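Local coordinates for protein lovastatin nonaketide synthase, polyketide synthase component (Aspergillus terreus, PDB 7CPX) that builds the nonaketide backbone of lovastatin from malonyl-CoA as a homodimeric multidomain polyketide synthase, working together with the partner protein LovC, at residues F2288-S2293 with T2368-A2373; A2328-I2333 with D2398-T2403. The protein carries 2 engineered substitutions. All coordinates share one frame; numbering follows the deposited sequence.

Contact 1 of 2, residues F2288-S2293 with T2368-A2373; sequences FFVMFS and TLFAEA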
ATOM      1  N   PHE A2288      29.778 -53.566  20.239  1.00100.62           N
ATOM      2  CA  PHE A2288      29.579 -53.887  18.835  1.00100.62           C
ATOM      3  C   PHE A2288      30.927 -54.171  18.197  1.00100.62           C
ATOM      4  O   PHE A2288      31.955 -53.632  18.615  1.00100.62           O
ATOM      5  CB  PHE A2288      28.878 -52.743  18.095  1.00100.62           C
ATOM      6  CG  PHE A2288      29.649 -51.453  18.111  1.00100.62           C
ATOM      7  CD1 PHE A2288      30.656 -51.222  17.192  1.00100.62           C
ATOM      8  CD2 PHE A2288      29.365 -50.471  19.042  1.00100.62           C
ATOM      9  CE1 PHE A2288      31.367 -50.042  17.202  1.00100.62           C
ATOM     10  CE2 PHE A2288      30.072 -49.287  19.057  1.00100.62           C
ATOM     11  CZ  PHE A2288      31.075 -49.070  18.134  1.00100.62           C
ATOM     12  N   PHE A2289      30.909 -55.028  17.177  1.00102.35           N
ATOM     13  CA  PHE A2289      32.059 -55.267  16.305  1.00102.35           C
ATOM     14  C   PHE A2289      31.521 -55.158  14.881  1.00102.35           C
ATOM     15  O   PHE A2289      31.147 -56.157  14.262  1.00102.35           O
ATOM     16  CB  PHE A2289      32.709 -56.622  16.587  1.00102.35           C
ATOM     17  CG  PHE A2289      34.112 -56.755  16.048  1.00102.35           C
ATOM     18  CD1 PHE A2289      34.503 -56.091  14.898  1.00102.35           C
ATOM     19  CD2 PHE A2289      35.039 -57.548  16.700  1.00102.35           C
ATOM     20  CE1 PHE A2289      35.788 -56.217  14.409  1.00102.35           C
ATOM     21  CE2 PHE A2289      36.327 -57.678  16.216  1.00102.35           C
ATOM     22  CZ  PHE A2289      36.701 -57.010  15.070  1.00102.35           C
ATOM     23  N   VAL A2290      31.486 -53.936  14.366  1.00 99.04           N
ATOM     24  CA  VAL A2290      30.948 -53.664  13.040  1.00 99.04           C
ATOM     25  C   VAL A2290      32.083 -53.765  12.033  1.00 99.04           C
ATOM     26  O   VAL A2290      33.063 -53.016  12.109  1.00 99.04           O
ATOM     27  CB  VAL A2290      30.285 -52.281  12.980  1.00 99.04           C
ATOM     28  CG1 VAL A2290      29.748 -52.019  11.587  1.00 99.04           C
ATOM     29  CG2 VAL A2290      29.173 -52.183  14.003  1.00 99.04           C
ATOM     30  N   MET A2291      31.949 -54.689  11.089  1.00102.91           N
ATOM     31  CA  MET A2291      32.925 -54.889  10.027  1.00102.91           C
ATOM     32  C   MET A2291      32.338 -54.348   8.732  1.00102.91           C
ATOM     33  O   MET A2291      31.300 -54.830   8.266  1.00102.91           O
ATOM     34  CB  MET A2291      33.288 -56.367   9.902  1.00102.91           C
ATOM     35  CG  MET A2291      34.395 -56.803  10.848  1.00102.91           C
ATOM     36  SD  MET A2291      34.306 -58.551  11.272  1.00102.91           S
ATOM     37  CE  MET A2291      33.016 -58.523  12.513  1.00102.91           C
ATOM     38  N   PHE A2292      33.006 -53.352   8.156  1.00101.20           N
ATOM     39  CA  PHE A2292      32.487 -52.622   7.000  1.00101.20           C
ATOM     40  C   PHE A2292      32.660 -53.477   5.754  1.00101.20           C
ATOM     41  O   PHE A2292      33.703 -53.465   5.099  1.00101.20           O
ATOM     42  CB  PHE A2292      33.193 -51.281   6.857  1.00101.20           C
ATOM     43  CG  PHE A2292      32.687 -50.228   7.799  1.00101.20           C
ATOM     44  CD1 PHE A2292      32.600 -50.475   9.156  1.00101.20           C
ATOM     45  CD2 PHE A2292      32.310 -48.985   7.326  1.00101.20           C
ATOM     46  CE1 PHE A2292      32.136 -49.508  10.021  1.00101.20           C
ATOM     47  CE2 PHE A2292      31.846 -48.013   8.186  1.00101.20           C
ATOM     48  CZ  PHE A2292      31.760 -48.273   9.537  1.00101.20           C
ATOM     49  N   SER A2293      31.616 -54.228   5.425  1.00103.82           N
ATOM     50  CA  SER A2293      31.593 -54.995   4.195  1.00103.82           C
ATOM     51  C   SER A2293      31.038 -54.148   3.055  1.00103.82           C
ATOM     52  O   SER A2293      30.357 -53.141   3.264  1.00103.82           O
ATOM     53  CB  SER A2293      30.747 -56.257   4.364  1.00103.82           C
ATOM     54  OG  SER A2293      31.285 -57.102   5.365  1.00103.82           O
ATOM     55  N   THR A2368      23.779 -43.863   9.654  1.00 96.86           N
ATOM     56  CA  THR A2368      22.563 -44.567  10.048  1.00 96.86           C
ATOM     57  C   THR A2368      22.733 -46.074   9.909  1.00 96.86           C
ATOM     58  O   THR A2368      22.288 -46.842  10.770  1.00 96.86           O
ATOM     59  CB  THR A2368      21.387 -44.081   9.200  1.00 96.86           C
ATOM     60  OG1 THR A2368      21.291 -42.653   9.285  1.00 96.86           O
ATOM     61  CG2 THR A2368      20.079 -44.695   9.673  1.00 96.86           C
ATOM     62  N   LEU A2369      23.358 -46.517   8.818  1.00 99.79           N
ATOM     63  CA  LEU A2369      23.586 -47.943   8.612  1.00 99.79           C
ATOM     64  C   LEU A2369      24.484 -48.517   9.699  1.00 99.79           C
ATOM     65  O   LEU A2369      24.207 -49.592  10.245  1.00 99.79           O
ATOM     66  CB  LEU A2369      24.196 -48.166   7.227  1.00 99.79           C
ATOM     67  CG  LEU A2369      24.875 -49.502   6.927  1.00 99.79           C
ATOM     68  CD1 LEU A2369      23.931 -50.669   7.137  1.00 99.79           C
ATOM     69  CD2 LEU A2369      25.397 -49.493   5.502  1.00 99.79           C
ATOM     70  N   PHE A2370      25.561 -47.807  10.036  1.00 97.80           N
ATOM     71  CA  PHE A2370      26.439 -48.259  11.109  1.00 97.80           C
ATOM     72  C   PHE A2370      25.705 -48.277  12.442  1.00 97.80           C
ATOM     73  O   PHE A2370      25.899 -49.185  13.259  1.00 97.80           O
ATOM     74  CB  PHE A2370      27.671 -47.359  11.190  1.00 97.80           C
ATOM     75  CG  PHE A2370      28.589 -47.694  12.326  1.00 97.80           C
ATOM     76  CD1 PHE A2370      28.391 -47.144  13.577  1.00 97.80           C
ATOM     77  CD2 PHE A2370      29.649 -48.560  12.142  1.00 97.80           C
ATOM     78  CE1 PHE A2370      29.228 -47.452  14.623  1.00 97.80           C
ATOM     79  CE2 PHE A2370      30.493 -48.871  13.183  1.00 97.80           C
ATOM     80  CZ  PHE A2370      30.284 -48.317  14.427  1.00 97.80           C
ATOM     81  N   ALA A2371      24.867 -47.270  12.685  1.00 98.41           N
ATOM     82  CA  ALA A2371      24.095 -47.221  13.920  1.00 98.41           C
ATOM     83  C   ALA A2371      23.176 -48.424  14.026  1.00 98.41           C
ATOM     84  O   ALA A2371      23.078 -49.061  15.081  1.00 98.41           O
ATOM     85  CB  ALA A2371      23.277 -45.934  13.966  1.00 98.41           C
ATOM     86  N   GLU A2372      22.487 -48.746  12.935  1.00 99.85           N
ATOM     87  CA  GLU A2372      21.587 -49.888  12.951  1.00 99.85           C
ATOM     88  C   GLU A2372      22.355 -51.191  13.086  1.00 99.85           C
ATOM     89  O   GLU A2372      21.851 -52.141  13.685  1.00 99.85           O
ATOM     90  CB  GLU A2372      20.731 -49.906  11.690  1.00 99.85           C
ATOM     91  CG  GLU A2372      19.567 -50.875  11.769  1.00 99.85           C
ATOM     92  CD  GLU A2372      18.312 -50.251  12.350  1.00 99.85           C
ATOM     93  OE1 GLU A2372      18.173 -49.011  12.289  1.00 99.85           O
ATOM     94  OE2 GLU A2372      17.461 -51.004  12.869  1.00 99.85           O
ATOM     95  N   ALA A2373      23.572 -51.259  12.546  1.00 98.85           N
ATOM     96  CA  ALA A2373      24.394 -52.450  12.747  1.00 98.85           C
ATOM     97  C   ALA A2373      24.796 -52.601  14.208  1.00 98.85           C
ATOM     98  O   ALA A2373      24.785 -53.711  14.752  1.00 98.85           O
ATOM     99  CB  ALA A2373      25.632 -52.392  11.858  1.00 98.85           C
TER
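F2370 reaches from its helix onto the strand 2288-2293 and meets F2288, V2290 and F2292, three alternate residues of the strand, F2292 through its ring, not its CB direction. Its CZ comes to 3.4 Å from CE1 of F2288. The two rings stand almost perpendicular, planes at 86°, in an offset edge-to-face pair in which F2370 offers its edge and F2288 its face. On the other flank CD2 of F2370 lies 3.4 Å from CZ of F2292, and here the rings meet rim to rim, neither over the other's face. Between them V2290 sets its CB 3.4 Å from CE2 of F2370, with CG1 near CD2 and CE2 of the ring and CG2 near CE2 and CZ. The three phenylalanines thus form an aromatic cluster around the valine. One turn further along the helix, A2373 adds its CB, 4.1 Å from CG1 of V2290.

This is the packing of a helix against an interior strand of the parallel Rossmann-type sheet of the ketoreductase domain, helix and strand axes 9.3 Å apart. CG of F2370 lies anti to its backbone N (chi1 176°), on a CA-CB bond directed at the strand. Helix 2167-2178 closes in on the cluster, L2172 touching both F2292 and F2370, and M2176 touching F2370. The F2288 ring also meets that of Y2159, nearly parallel. F2292 and S2293 also belong to the NADP pocket, at the C-terminal end of the strand.

Contact 2 of 2, residues A2328-I2333 with D2398-T2403; sequences ASTIDI and DLELTT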
ATOM      1  N   ALA A2328      28.601 -58.333  17.447  1.00103.11           N
ATOM      2  CA  ALA A2328      29.226 -58.191  16.140  1.00103.11           C
ATOM      3  C   ALA A2328      28.132 -57.995  15.105  1.00103.11           C
ATOM      4  O   ALA A2328      26.961 -58.294  15.350  1.00103.11           O
ATOM      5  CB  ALA A2328      30.086 -59.406  15.790  1.00103.11           C
ATOM      6  N   SER A2329      28.534 -57.493  13.942  1.00100.88           N
ATOM      7  CA  SER A2329      27.620 -57.261  12.833  1.00100.88           C
ATOM      8  C   SER A2329      28.446 -56.787  11.645  1.00100.88           C
ATOM      9  O   SER A2329      29.619 -56.426  11.784  1.00100.88           O
ATOM     10  CB  SER A2329      26.540 -56.238  13.185  1.00100.88           C
ATOM     11  OG  SER A2329      27.123 -55.012  13.589  1.00100.88           O
ATOM     12  N   THR A2330      27.820 -56.798  10.474  1.00102.87           N
ATOM     13  CA  THR A2330      28.432 -56.299   9.255  1.00102.87           C
ATOM     14  C   THR A2330      27.443 -55.414   8.517  1.00102.87           C
ATOM     15  O   THR A2330      26.227 -55.602   8.608  1.00102.87           O
ATOM     16  CB  THR A2330      28.883 -57.435   8.333  1.00102.87           C
ATOM     17  OG1 THR A2330      27.792 -58.337   8.112  1.00102.87           O
ATOM     18  CG2 THR A2330      30.044 -58.185   8.946  1.00102.87           C
ATOM     19  N   ILE A2331      27.982 -54.446   7.786  1.00100.56           N
ATOM     20  CA  ILE A2331      27.198 -53.540   6.958  1.00100.56           C
ATOM     21  C   ILE A2331      27.708 -53.690   5.535  1.00100.56           C
ATOM     22  O   ILE A2331      28.865 -53.361   5.245  1.00100.56           O
ATOM     23  CB  ILE A2331      27.299 -52.088   7.441  1.00100.56           C
ATOM     24  CG1 ILE A2331      28.763 -51.666   7.610  1.00100.56           C
ATOM     25  CG2 ILE A2331      26.575 -51.931   8.752  1.00100.56           C
ATOM     26  CD1 ILE A2331      28.935 -50.272   8.169  1.00100.56           C
ATOM     27  N   ASP A2332      26.858 -54.202   4.647  1.00106.90           N
ATOM     28  CA  ASP A2332      27.233 -54.386   3.247  1.00106.90           C
ATOM     29  C   ASP A2332      26.942 -53.078   2.522  1.00106.90           C
ATOM     30  O   ASP A2332      25.881 -52.868   1.932  1.00106.90           O
ATOM     31  CB  ASP A2332      26.484 -55.563   2.642  1.00106.90           C
ATOM     32  CG  ASP A2332      26.503 -56.784   3.540  1.00106.90           C
ATOM     33  OD1 ASP A2332      25.696 -56.835   4.492  1.00106.90           O
ATOM     34  OD2 ASP A2332      27.332 -57.686   3.302  1.00106.90           O
ATOM     35  N   ILE A2333      27.914 -52.183   2.582  1.00102.03           N
ATOM     36  CA  ILE A2333      27.737 -50.818   2.104  1.00102.03           C
ATOM     37  C   ILE A2333      27.807 -50.790   0.585  1.00102.03           C
ATOM     38  O   ILE A2333      28.557 -51.545  -0.044  1.00102.03           O
ATOM     39  CB  ILE A2333      28.800 -49.891   2.723  1.00102.03           C
ATOM     40  CG1 ILE A2333      28.790 -49.993   4.249  1.00102.03           C
ATOM     41  CG2 ILE A2333      28.543 -48.458   2.307  1.00102.03           C
ATOM     42  CD1 ILE A2333      30.097 -49.593   4.880  1.00102.03           C
ATOM     43  N   ASP A2398      19.679 -60.528  10.535  1.00108.08           N
ATOM     44  CA  ASP A2398      19.679 -59.206  11.146  1.00108.08           C
ATOM     45  C   ASP A2398      21.087 -58.667  11.347  1.00108.08           C
ATOM     46  O   ASP A2398      21.288 -57.450  11.286  1.00108.08           O
ATOM     47  CB  ASP A2398      18.945 -59.249  12.488  1.00108.08           C
ATOM     48  CG  ASP A2398      19.523 -60.282  13.433  1.00108.08           C
ATOM     49  OD1 ASP A2398      20.477 -60.984  13.038  1.00108.08           O
ATOM     50  OD2 ASP A2398      19.020 -60.394  14.571  1.00108.08           O
ATOM     51  N   LEU A2399      22.065 -59.543  11.590  1.00105.47           N
ATOM     52  CA  LEU A2399      23.432 -59.077  11.793  1.00105.47           C
ATOM     53  C   LEU A2399      23.969 -58.383  10.551  1.00105.47           C
ATOM     54  O   LEU A2399      24.559 -57.301  10.643  1.00105.47           O
ATOM     55  CB  LEU A2399      24.335 -60.249  12.172  1.00105.47           C
ATOM     56  CG  LEU A2399      23.876 -61.114  13.344  1.00105.47           C
ATOM     57  CD1 LEU A2399      24.956 -62.119  13.695  1.00105.47           C
ATOM     58  CD2 LEU A2399      23.525 -60.258  14.546  1.00105.47           C
ATOM     59  N   GLU A2400      23.772 -58.986   9.381  1.00106.87           N
ATOM     60  CA  GLU A2400      24.279 -58.435   8.128  1.00106.87           C
ATOM     61  C   GLU A2400      23.244 -57.463   7.584  1.00106.87           C
ATOM     62  O   GLU A2400      22.193 -57.870   7.083  1.00106.87           O
ATOM     63  CB  GLU A2400      24.577 -59.543   7.125  1.00106.87           C
ATOM     64  CG  GLU A2400      25.522 -60.611   7.637  1.00106.87           C
ATOM     65  CD  GLU A2400      26.041 -61.504   6.526  1.00106.87           C
ATOM     66  OE1 GLU A2400      25.817 -61.175   5.343  1.00106.87           O
ATOM     67  OE2 GLU A2400      26.674 -62.535   6.835  1.00106.87           O
ATOM     68  N   LEU A2401      23.540 -56.172   7.680  1.00101.71           N
ATOM     69  CA  LEU A2401      22.675 -55.138   7.125  1.00101.71           C
ATOM     70  C   LEU A2401      23.062 -54.940   5.668  1.00101.71           C
ATOM     71  O   LEU A2401      24.036 -54.249   5.357  1.00101.71           O
ATOM     72  CB  LEU A2401      22.800 -53.843   7.917  1.00101.71           C
ATOM     73  CG  LEU A2401      22.146 -53.841   9.300  1.00101.71           C
ATOM     74  CD1 LEU A2401      22.850 -54.799  10.245  1.00101.71           C
ATOM     75  CD2 LEU A2401      22.136 -52.442   9.877  1.00101.71           C
ATOM     76  N   THR A2402      22.319 -55.582   4.772  1.00108.03           N
ATOM     77  CA  THR A2402      22.553 -55.407   3.346  1.00108.03           C
ATOM     78  C   THR A2402      22.118 -54.010   2.927  1.00108.03           C
ATOM     79  O   THR A2402      21.023 -53.559   3.274  1.00108.03           O
ATOM     80  CB  THR A2402      21.792 -56.465   2.552  1.00108.03           C
ATOM     81  OG1 THR A2402      22.194 -57.770   2.989  1.00108.03           O
ATOM     82  CG2 THR A2402      22.071 -56.328   1.065  1.00108.03           C
ATOM     83  N   THR A2403      22.978 -53.326   2.179  1.00103.73           N
ATOM     84  CA  THR A2403      22.733 -51.936   1.836  1.00103.73           C
ATOM     85  C   THR A2403      23.373 -51.625   0.493  1.00103.73           C
ATOM     86  O   THR A2403      24.297 -52.311   0.049  1.00103.73           O
ATOM     87  CB  THR A2403      23.277 -50.998   2.921  1.00103.73           C
ATOM     88  OG1 THR A2403      22.815 -51.433   4.207  1.00103.73           O
ATOM     89  CG2 THR A2403      22.814 -49.579   2.683  1.00103.73           C
TER
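T2330 and E2400 sit opposite each other in a parallel strand pair, their side chains side by side and pointing the same way. From E2400 CB, 3.6 Å from OG1 of T2330, the chain moves closer to that hydroxyl: CG lies 3.2 Å from OG1, and CD draws back to 4.0 Å. CG stands anti to the carbonyl carbon (chi1 -55°), and beyond it the chain runs extended toward helix 2305-2323, where the side chain also touches Q2315. At the tip OE1 is 4.3 Å from OD2 of D2332, a pairing of like charges that may raise the proton affinity of one of the two acids.

The backbones hold the register T2330 with E2400, I2331 with L2401 and D2332 with T2402. L2401 carries the two firmer bonds: its N donates to O of T2330 over 2.9 Å, and its O accepts from N of D2332 over the same distance. Weak bonds flank them, T2330 N to L2399 O and T2403 N to D2332 O. The CA-H of E2400 also points at O of T2330.

I2331 and L2401 lie on the other face, where CG2 of I2331 comes to 4.3 Å from CB of L2401. Both meet helix 2363-2385, I2331 on L2369 and A2373, L2401 on E2372, while T2330 and E2400 face helix 2305-2323. Strand 2400-2402 is the outermost on this side of the seven-stranded parallel sheet and is joined to 2329-2333 by a long connection that includes helix 2363-2385. A parallel sheet sandwiched between helices, closed by such a final strand, is characteristic of the Rossmann-type fold of short-chain dehydrogenase/reductase ketoreductases.

How the contacts relate
The centres of contacts 1 and 2 lie about 6 Å apart, and both belong to the ketoreductase domain. Along the chain their segments alternate: strand 2288-2294, strand 2329-2333, helix 2363-2385, strand 2400-2402. The three strands are consecutive in the parallel sheet, with 2329-2333 in the middle, and the helix packs on one face of them. The contacts also touch directly: O of S2293 is 2.7 Å from N of I2333, a probable hydrogen bond, and the side chains of L2369 and L2401 pack across. The edge strand ends the sheet and the helix covers one face of it, while F2292, S2293 and I2333, at the C-terminal ends of their strands, belong to the NADP pocket.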